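Local coordinates for endoglucanase (Clostridium thermocellum, PDB 2C4X), which probably takes part in cellulose breakdown as a cellulosomal cellulase, this fragment holding its C-terminal PKD domain and a CBM44 module that recognises beta-glucan chains, xyloglucan included, at residues Thr164-Arg169 against Ile215-Pro220; Trp46-Gly51 against Tyr71-Ile76. The protein carries 1 engineered substitution. All coordinates share one frame; numbering follows the deposited sequence.

Contact 1: residues Thr164-Arg169 against Ile215-Pro220; sequences TTMTFR and ITLTLP
Met166 and Phe168 pack beside Leu217 on one face of an antiparallel strand pair, and Thr165, Thr167, Thr216 and Thr218 line the other. The strand axes approach to 4.4 Å with their N-to-C directions 156° apart. Met166 with Leu217 and Phe168 with Ile215 are the hydrogen-bonded pairs, the straightest of their bonds running from Phe168 N to Ile215 O (2.8 Å, 170° at the hydrogen). Beyond the non-hydrogen-bonded pair of Thr165 and Thr218, just past the strands, Leu219 N still donates to Thr164 O at 3.0 Å.

The tight side is buried. Residue 166 is selenomethionine, and its side chain, bent at chi2 and chi3, folds over toward the partner strand, which brings CE to 4.2 Å from Leu217 CG and 4.0 Å from Leu219 CB. The Phe168 ring meets Ile215 O at its edge, in plane, and its CE1 lies 4.1 Å from Leu217 CB.

The threonine side is looser and largely solvent-exposed. Its one direct polar link across the strands joins Thr165 OG1 and Thr218 OG1, 2.9 Å apart; both hydroxyls sit anti to their carbonyl carbons, which turns them toward each other. Next along, Thr167 and Thr216 lie side by side, with OG1 of the former 3.6 Å from CG2 of the latter.

Within the CBM44 beta-sandwich, strand 211-218 is outermost in its five-stranded sheet and strand 165-172 separates it from strand 241-251. The buried face packs against the other sheet, where Phe168 touches Met231, Ile233 and Pro183, and Leu217 touches Thr200.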
ATOM      1  N   THR A 164       9.584  -0.349 -11.688  1.00 43.09           N
ATOM      2  CA  THR A 164       8.321  -0.388 -10.931  1.00 43.12           C
ATOM      3  C   THR A 164       8.496  -0.917  -9.509  1.00 43.28           C
ATOM      4  O   THR A 164       9.147  -1.942  -9.293  1.00 43.34           O
ATOM      5  CB  THR A 164       7.272  -1.275 -11.654  1.00 43.41           C
ATOM      6  OG1 THR A 164       7.100  -0.822 -13.001  1.00 43.14           O
ATOM      7  CG2 THR A 164       5.911  -1.275 -10.927  1.00 42.34           C
ATOM      8  N   THR A 165       7.905  -0.223  -8.542  1.00 43.29           N
ATOM      9  CA  THR A 165       7.859  -0.724  -7.179  1.00 43.74           C
ATOM     10  C   THR A 165       6.517  -1.415  -6.944  1.00 44.13           C
ATOM     11  O   THR A 165       5.459  -0.803  -7.086  1.00 43.72           O
ATOM     12  CB  THR A 165       8.095   0.393  -6.145  1.00 43.91           C
ATOM     13  OG1 THR A 165       9.379   0.986  -6.373  1.00 44.46           O
ATOM     14  CG2 THR A 165       8.041  -0.151  -4.719  1.00 43.94           C
HETATM   15  N   MSE A 166       6.583  -2.699  -6.607  1.00 44.25           N
HETATM   16  CA  MSE A 166       5.408  -3.489  -6.258  1.00 45.59           C
HETATM   17  C   MSE A 166       5.246  -3.531  -4.745  1.00 43.93           C
HETATM   18  O   MSE A 166       6.237  -3.613  -4.019  1.00 43.16           O
HETATM   19  CB  MSE A 166       5.566  -4.922  -6.770  1.00 45.18           C
HETATM   20  CG  MSE A 166       5.526  -5.089  -8.278  1.00 46.88           C
HETATM   21 SE   MSE A 166       6.650  -6.611  -8.834  1.00 52.02          SE
HETATM   22  CE  MSE A 166       8.353  -5.622  -8.878  1.00 46.14           C
ATOM     23  N   THR A 167       3.995  -3.505  -4.286  1.00 42.89           N
ATOM     24  CA  THR A 167       3.664  -3.670  -2.875  1.00 42.43           C
ATOM     25  C   THR A 167       2.882  -4.968  -2.667  1.00 41.97           C
ATOM     26  O   THR A 167       1.835  -5.172  -3.282  1.00 41.77           O
ATOM     27  CB  THR A 167       2.839  -2.459  -2.358  1.00 42.48           C
ATOM     28  OG1 THR A 167       3.623  -1.271  -2.484  1.00 43.70           O
ATOM     29  CG2 THR A 167       2.441  -2.632  -0.906  1.00 42.36           C
ATOM     30  N   PHE A 168       3.407  -5.841  -1.805  1.00 41.56           N
ATOM     31  CA  PHE A 168       2.755  -7.103  -1.453  1.00 41.08           C
ATOM     32  C   PHE A 168       2.187  -6.981  -0.044  1.00 40.95           C
ATOM     33  O   PHE A 168       2.789  -6.329   0.812  1.00 41.26           O
ATOM     34  CB  PHE A 168       3.764  -8.258  -1.456  1.00 41.15           C
ATOM     35  CG  PHE A 168       4.372  -8.562  -2.804  1.00 40.81           C
ATOM     36  CD1 PHE A 168       5.336  -7.716  -3.370  1.00 39.34           C
ATOM     37  CD2 PHE A 168       4.013  -9.724  -3.485  1.00 40.47           C
ATOM     38  CE1 PHE A 168       5.916  -8.010  -4.613  1.00 39.84           C
ATOM     39  CE2 PHE A 168       4.584 -10.037  -4.728  1.00 39.88           C
ATOM     40  CZ  PHE A 168       5.544  -9.179  -5.294  1.00 40.55           C
ATOM     41  N   ARG A 169       1.034  -7.601   0.197  1.00 40.49           N
ATOM     42  CA  ARG A 169       0.524  -7.776   1.558  1.00 39.93           C
ATOM     43  C   ARG A 169       0.434  -9.263   1.895  1.00 39.89           C
ATOM     44  O   ARG A 169      -0.240 -10.030   1.204  1.00 39.74           O
ATOM     45  CB  ARG A 169      -0.830  -7.077   1.755  1.00 40.00           C
ATOM     46  CG  ARG A 169      -0.719  -5.572   1.894  1.00 39.27           C
ATOM     47  CD  ARG A 169      -0.742  -4.853   0.553  1.00 40.18           C
ATOM     48  NE  ARG A 169      -0.756  -3.398   0.741  1.00 40.72           N
ATOM     49  CZ  ARG A 169      -1.178  -2.515  -0.164  1.00 41.22           C
ATOM     50  NH1 ARG A 169      -1.639  -2.922  -1.342  1.00 41.24           N
ATOM     51  NH2 ARG A 169      -1.153  -1.217   0.113  1.00 40.99           N
ATOM     52  N   ILE A 215       5.202  -5.492   2.250  1.00 43.25           N
ATOM     53  CA  ILE A 215       6.579  -5.614   1.764  1.00 42.96           C
ATOM     54  C   ILE A 215       6.653  -5.106   0.324  1.00 42.44           C
ATOM     55  O   ILE A 215       5.879  -5.534  -0.533  1.00 42.20           O
ATOM     56  CB  ILE A 215       7.092  -7.085   1.845  1.00 42.88           C
ATOM     57  CG1 ILE A 215       6.935  -7.645   3.262  1.00 42.84           C
ATOM     58  CG2 ILE A 215       8.554  -7.184   1.402  1.00 42.97           C
ATOM     59  CD1 ILE A 215       7.011  -9.169   3.350  1.00 43.19           C
ATOM     60  N   THR A 216       7.565  -4.171   0.067  1.00 42.33           N
ATOM     61  CA  THR A 216       7.752  -3.656  -1.290  1.00 42.14           C
ATOM     62  C   THR A 216       8.939  -4.298  -2.003  1.00 41.92           C
ATOM     63  O   THR A 216       9.864  -4.825  -1.369  1.00 41.54           O
ATOM     64  CB  THR A 216       7.913  -2.120  -1.338  1.00 42.18           C
ATOM     65  OG1 THR A 216       9.128  -1.747  -0.683  1.00 43.03           O
ATOM     66  CG2 THR A 216       6.724  -1.410  -0.681  1.00 41.66           C
ATOM     67  N   LEU A 217       8.910  -4.222  -3.329  1.00 41.59           N
ATOM     68  CA  LEU A 217       9.959  -4.782  -4.171  1.00 41.34           C
ATOM     69  C   LEU A 217      10.058  -3.967  -5.457  1.00 41.15           C
ATOM     70  O   LEU A 217       9.046  -3.720  -6.112  1.00 40.73           O
ATOM     71  CB  LEU A 217       9.634  -6.245  -4.485  1.00 41.17           C
ATOM     72  CG  LEU A 217      10.498  -6.962  -5.525  1.00 40.99           C
ATOM     73  CD1 LEU A 217      11.925  -7.103  -5.046  1.00 41.32           C
ATOM     74  CD2 LEU A 217       9.905  -8.299  -5.845  1.00 41.22           C
ATOM     75  N   THR A 218      11.269  -3.543  -5.811  1.00 41.26           N
ATOM     76  CA  THR A 218      11.483  -2.815  -7.060  1.00 41.28           C
ATOM     77  C   THR A 218      12.164  -3.680  -8.119  1.00 41.34           C
ATOM     78  O   THR A 218      13.214  -4.290  -7.860  1.00 41.94           O
ATOM     79  CB  THR A 218      12.296  -1.518  -6.836  1.00 41.52           C
ATOM     80  OG1 THR A 218      11.652  -0.733  -5.834  1.00 41.55           O
ATOM     81  CG2 THR A 218      12.394  -0.691  -8.118  1.00 41.15           C
ATOM     82  N   LEU A 219      11.552  -3.747  -9.302  1.00 40.78           N
ATOM     83  CA  LEU A 219      12.231  -4.283 -10.479  1.00 40.03           C
ATOM     84  C   LEU A 219      13.187  -3.195 -10.984  1.00 40.08           C
ATOM     85  O   LEU A 219      12.737  -2.110 -11.336  1.00 39.59           O
ATOM     86  CB  LEU A 219      11.221  -4.673 -11.570  1.00 39.66           C
ATOM     87  CG  LEU A 219      11.818  -5.243 -12.870  1.00 39.98           C
ATOM     88  CD1 LEU A 219      12.464  -6.610 -12.612  1.00 36.48           C
ATOM     89  CD2 LEU A 219      10.774  -5.348 -13.976  1.00 39.21           C
ATOM     90  N   PRO A 220      14.510  -3.468 -10.990  1.00 40.25           N
ATOM     91  CA  PRO A 220      15.479  -2.439 -11.385  1.00 40.32           C
ATOM     92  C   PRO A 220      15.266  -1.899 -12.803  1.00 40.78           C
ATOM     93  O   PRO A 220      14.815  -2.626 -13.696  1.00 40.68           O
ATOM     94  CB  PRO A 220      16.828  -3.163 -11.281  1.00 40.17           C
ATOM     95  CG  PRO A 220      16.580  -4.274 -10.315  1.00 40.51           C
ATOM     96  CD  PRO A 220      15.178  -4.726 -10.604  1.00 40.02           C
TER

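Contact 2: residues Trp46-Gly51 against Tyr71-Ile76; sequences WDFGDG and YKVKLI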
ATOM      1  N   TRP A  46     -10.171  27.047   2.186  1.00 34.79           N
ATOM      2  CA  TRP A  46      -9.665  25.684   1.998  1.00 34.81           C
ATOM      3  C   TRP A  46      -9.823  25.233   0.553  1.00 35.19           C
ATOM      4  O   TRP A  46     -10.879  25.448  -0.056  1.00 34.52           O
ATOM      5  CB  TRP A  46     -10.468  24.712   2.858  1.00 34.58           C
ATOM      6  CG  TRP A  46     -10.415  24.979   4.333  1.00 35.10           C
ATOM      7  CD1 TRP A  46     -11.262  25.770   5.059  1.00 35.08           C
ATOM      8  CD2 TRP A  46      -9.485  24.424   5.265  1.00 34.96           C
ATOM      9  NE1 TRP A  46     -10.904  25.755   6.387  1.00 35.38           N
ATOM     10  CE2 TRP A  46      -9.812  24.945   6.543  1.00 34.95           C
ATOM     11  CE3 TRP A  46      -8.381  23.563   5.142  1.00 35.88           C
ATOM     12  CZ2 TRP A  46      -9.100  24.607   7.697  1.00 34.71           C
ATOM     13  CZ3 TRP A  46      -7.668  23.231   6.287  1.00 35.04           C
ATOM     14  CH2 TRP A  46      -8.032  23.757   7.552  1.00 34.76           C
ATOM     15  N   ASP A  47      -8.779  24.599   0.018  1.00 34.87           N
ATOM     16  CA  ASP A  47      -8.859  23.916  -1.265  1.00 34.15           C
ATOM     17  C   ASP A  47      -8.590  22.453  -0.929  1.00 33.74           C
ATOM     18  O   ASP A  47      -7.503  22.107  -0.467  1.00 33.19           O
ATOM     19  CB  ASP A  47      -7.830  24.481  -2.256  1.00 34.40           C
ATOM     20  CG  ASP A  47      -7.881  23.803  -3.620  1.00 36.62           C
ATOM     21  OD1 ASP A  47      -8.150  22.588  -3.711  1.00 38.38           O
ATOM     22  OD2 ASP A  47      -7.629  24.491  -4.626  1.00 39.68           O
ATOM     23  N   PHE A  48      -9.593  21.603  -1.147  1.00 32.94           N
ATOM     24  CA  PHE A  48      -9.526  20.205  -0.714  1.00 33.51           C
ATOM     25  C   PHE A  48      -8.777  19.300  -1.704  1.00 33.09           C
ATOM     26  O   PHE A  48      -8.513  18.134  -1.409  1.00 33.09           O
ATOM     27  CB  PHE A  48     -10.938  19.694  -0.367  1.00 33.19           C
ATOM     28  CG  PHE A  48     -11.561  20.434   0.786  1.00 34.28           C
ATOM     29  CD1 PHE A  48     -11.114  20.209   2.094  1.00 35.82           C
ATOM     30  CD2 PHE A  48     -12.563  21.382   0.565  1.00 36.13           C
ATOM     31  CE1 PHE A  48     -11.661  20.908   3.162  1.00 36.06           C
ATOM     32  CE2 PHE A  48     -13.115  22.091   1.638  1.00 36.00           C
ATOM     33  CZ  PHE A  48     -12.660  21.835   2.939  1.00 34.84           C
ATOM     34  N   GLY A  49      -8.388  19.877  -2.845  1.00 33.29           N
ATOM     35  CA  GLY A  49      -7.582  19.192  -3.849  1.00 33.01           C
ATOM     36  C   GLY A  49      -8.337  18.315  -4.831  1.00 32.98           C
ATOM     37  O   GLY A  49      -7.719  17.689  -5.685  1.00 32.92           O
ATOM     38  N   ASP A  50      -9.663  18.281  -4.726  1.00 32.91           N
ATOM     39  CA  ASP A  50     -10.493  17.399  -5.550  1.00 33.17           C
ATOM     40  C   ASP A  50     -11.411  18.163  -6.520  1.00 33.28           C
ATOM     41  O   ASP A  50     -12.186  17.549  -7.259  1.00 33.39           O
ATOM     42  CB  ASP A  50     -11.325  16.473  -4.642  1.00 33.42           C
ATOM     43  CG  ASP A  50     -12.319  17.246  -3.753  1.00 34.99           C
ATOM     44  OD1 ASP A  50     -12.262  18.498  -3.698  1.00 34.89           O
ATOM     45  OD2 ASP A  50     -13.169  16.599  -3.107  1.00 37.04           O
ATOM     46  N   GLY A  51     -11.312  19.495  -6.527  1.00 33.28           N
ATOM     47  CA  GLY A  51     -12.228  20.336  -7.303  1.00 34.12           C
ATOM     48  C   GLY A  51     -13.114  21.241  -6.452  1.00 34.81           C
ATOM     49  O   GLY A  51     -13.661  22.219  -6.950  1.00 34.67           O
ATOM     50  N   TYR A  71      -4.576  13.713  -2.017  1.00 34.82           N
ATOM     51  CA  TYR A  71      -5.028  15.076  -2.248  1.00 35.10           C
ATOM     52  C   TYR A  71      -4.129  16.100  -1.547  1.00 35.58           C
ATOM     53  O   TYR A  71      -3.718  15.888  -0.410  1.00 35.01           O
ATOM     54  CB  TYR A  71      -6.472  15.220  -1.752  1.00 34.48           C
ATOM     55  CG  TYR A  71      -7.434  14.270  -2.446  1.00 33.75           C
ATOM     56  CD1 TYR A  71      -8.025  14.623  -3.651  1.00 32.08           C
ATOM     57  CD2 TYR A  71      -7.717  12.997  -1.910  1.00 33.37           C
ATOM     58  CE1 TYR A  71      -8.905  13.757  -4.304  1.00 33.12           C
ATOM     59  CE2 TYR A  71      -8.608  12.108  -2.567  1.00 32.36           C
ATOM     60  CZ  TYR A  71      -9.187  12.506  -3.760  1.00 33.18           C
ATOM     61  OH  TYR A  71     -10.056  11.687  -4.426  1.00 34.16           O
ATOM     62  N   LYS A  72      -3.831  17.203  -2.232  1.00 35.95           N
ATOM     63  CA  LYS A  72      -3.133  18.327  -1.611  1.00 36.99           C
ATOM     64  C   LYS A  72      -4.169  19.305  -1.071  1.00 36.51           C
ATOM     65  O   LYS A  72      -4.966  19.844  -1.834  1.00 37.45           O
ATOM     66  CB  LYS A  72      -2.222  19.038  -2.617  1.00 37.03           C
ATOM     67  CG  LYS A  72      -1.153  18.148  -3.227  1.00 38.94           C
ATOM     68  CD  LYS A  72      -0.460  18.819  -4.431  1.00 39.68           C
ATOM     69  CE  LYS A  72       0.640  19.772  -4.015  1.00 42.84           C
ATOM     70  NZ  LYS A  72       1.588  20.026  -5.163  1.00 45.65           N
ATOM     71  N   VAL A  73      -4.161  19.516   0.240  1.00 35.78           N
ATOM     72  CA  VAL A  73      -5.109  20.420   0.886  1.00 35.07           C
ATOM     73  C   VAL A  73      -4.355  21.695   1.210  1.00 35.25           C
ATOM     74  O   VAL A  73      -3.357  21.660   1.934  1.00 34.98           O
ATOM     75  CB  VAL A  73      -5.740  19.792   2.159  1.00 35.49           C
ATOM     76  CG1 VAL A  73      -6.739  20.777   2.838  1.00 33.66           C
ATOM     77  CG2 VAL A  73      -6.419  18.467   1.799  1.00 34.31           C
ATOM     78  N   LYS A  74      -4.801  22.804   0.615  1.00 34.59           N
ATOM     79  CA  LYS A  74      -4.197  24.100   0.846  1.00 34.41           C
ATOM     80  C   LYS A  74      -5.113  24.970   1.693  1.00 34.30           C
ATOM     81  O   LYS A  74      -6.285  25.163   1.360  1.00 34.48           O
ATOM     82  CB  LYS A  74      -3.881  24.809  -0.482  1.00 34.12           C
ATOM     83  CG  LYS A  74      -3.273  26.205  -0.302  1.00 34.55           C
ATOM     84  CD  LYS A  74      -2.943  26.810  -1.651  1.00 35.18           C
ATOM     85  CE  LYS A  74      -2.054  28.027  -1.518  1.00 40.09           C
ATOM     86  NZ  LYS A  74      -1.931  28.758  -2.833  1.00 38.91           N
ATOM     87  N   LEU A  75      -4.567  25.495   2.790  1.00 33.92           N
ATOM     88  CA  LEU A  75      -5.279  26.458   3.608  1.00 34.00           C
ATOM     89  C   LEU A  75      -4.671  27.827   3.408  1.00 34.37           C
ATOM     90  O   LEU A  75      -3.456  27.988   3.503  1.00 34.04           O
ATOM     91  CB  LEU A  75      -5.176  26.089   5.094  1.00 33.61           C
ATOM     92  CG  LEU A  75      -5.556  27.168   6.126  1.00 34.06           C
ATOM     93  CD1 LEU A  75      -7.078  27.407   6.128  1.00 33.35           C
ATOM     94  CD2 LEU A  75      -5.052  26.768   7.525  1.00 33.26           C
ATOM     95  N   ILE A  76      -5.524  28.816   3.157  1.00 34.79           N
ATOM     96  CA  ILE A  76      -5.122  30.209   3.212  1.00 34.62           C
ATOM     97  C   ILE A  76      -5.865  30.909   4.356  1.00 35.04           C
ATOM     98  O   ILE A  76      -7.094  30.851   4.464  1.00 34.36           O
ATOM     99  CB  ILE A  76      -5.364  30.940   1.873  1.00 35.07           C
ATOM    100  CG1 ILE A  76      -4.539  30.297   0.751  1.00 34.42           C
ATOM    101  CG2 ILE A  76      -5.003  32.436   1.985  1.00 34.04           C
ATOM    102  CD1 ILE A  76      -4.948  30.734  -0.662  1.00 35.41           C
TER
HETATM  103  O   HOH W   1      -4.929  17.409  -5.000  1.00 33.83           O
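Trp46 and Asp47 pair antiparallel with Leu75 and Lys74, the segments running 164° apart end to end, and Asp47 N to Lys74 O (2.9 Å) and Lys74 N to Asp47 O (3.0 Å) form the hydrogen-bonded pair.

On the buried face, Leu75 CD1 sits over the six-membered ring of Trp46 in a CH-pi contact, 3.7 Å from its centroid and 12° off the normal. With CG anti to the backbone N (chi1 165°), Leu75 carries CD1 out over the indole, which it crosses at a slant. Val73 CG1 comes to the edge of the same indole instead, 4.0 Å from CE3.

The Trp46-Gly51 run is the WDFGDG signature of PKD domains, here forming the strand end and an Asx turn. Past Asp47 the first segment leaves the strand in that turn: Asp47 OD1 accepts from Gly49 N at 2.9 Å. Gly49 has positive phi, and a beta carbon there would clash with Lys72 O. A water continues the link between the backbones, donating to Gly49 O and accepting from Lys72 N. The Tyr71 ring meets Gly49 O at its edge, in plane, and its CE1 lies 3.7 Å from Asp50 CB. The polar ends of these last two side chains are held by the surrounding loop and strand, Asp50 OD2 by Tyr63 OH and Tyr71 OH by Asn67 O.

In the four-stranded sheet of the PKD domain, strands 41-47 and 69-79 are the inner pair, flanked by 53-56 and 84-93. Trp46 also packs against Ile61 of strand 60-63 and meets Phe14 edge-to-face.

Overall arrangement
From the N terminus the chain first builds the PKD domain, where contact 2 closes a loop of 19 intervening residues containing strands 53-56 and 60-63. It then passes into the CBM44 beta-sandwich. There contact 1 brings 164-169 and 215-220 together across 45 residues, which include strands 178-187 and 198-203 of the opposing sheet. The two closures follow in series: contact 2 is complete before contact 1 opens, so they neither nest nor cross. Their centres lie 30 Å apart and their nearest atoms about 15 Å. Contact 2 joins the inner strands of its sheet, whereas contact 1 attaches an outermost strand.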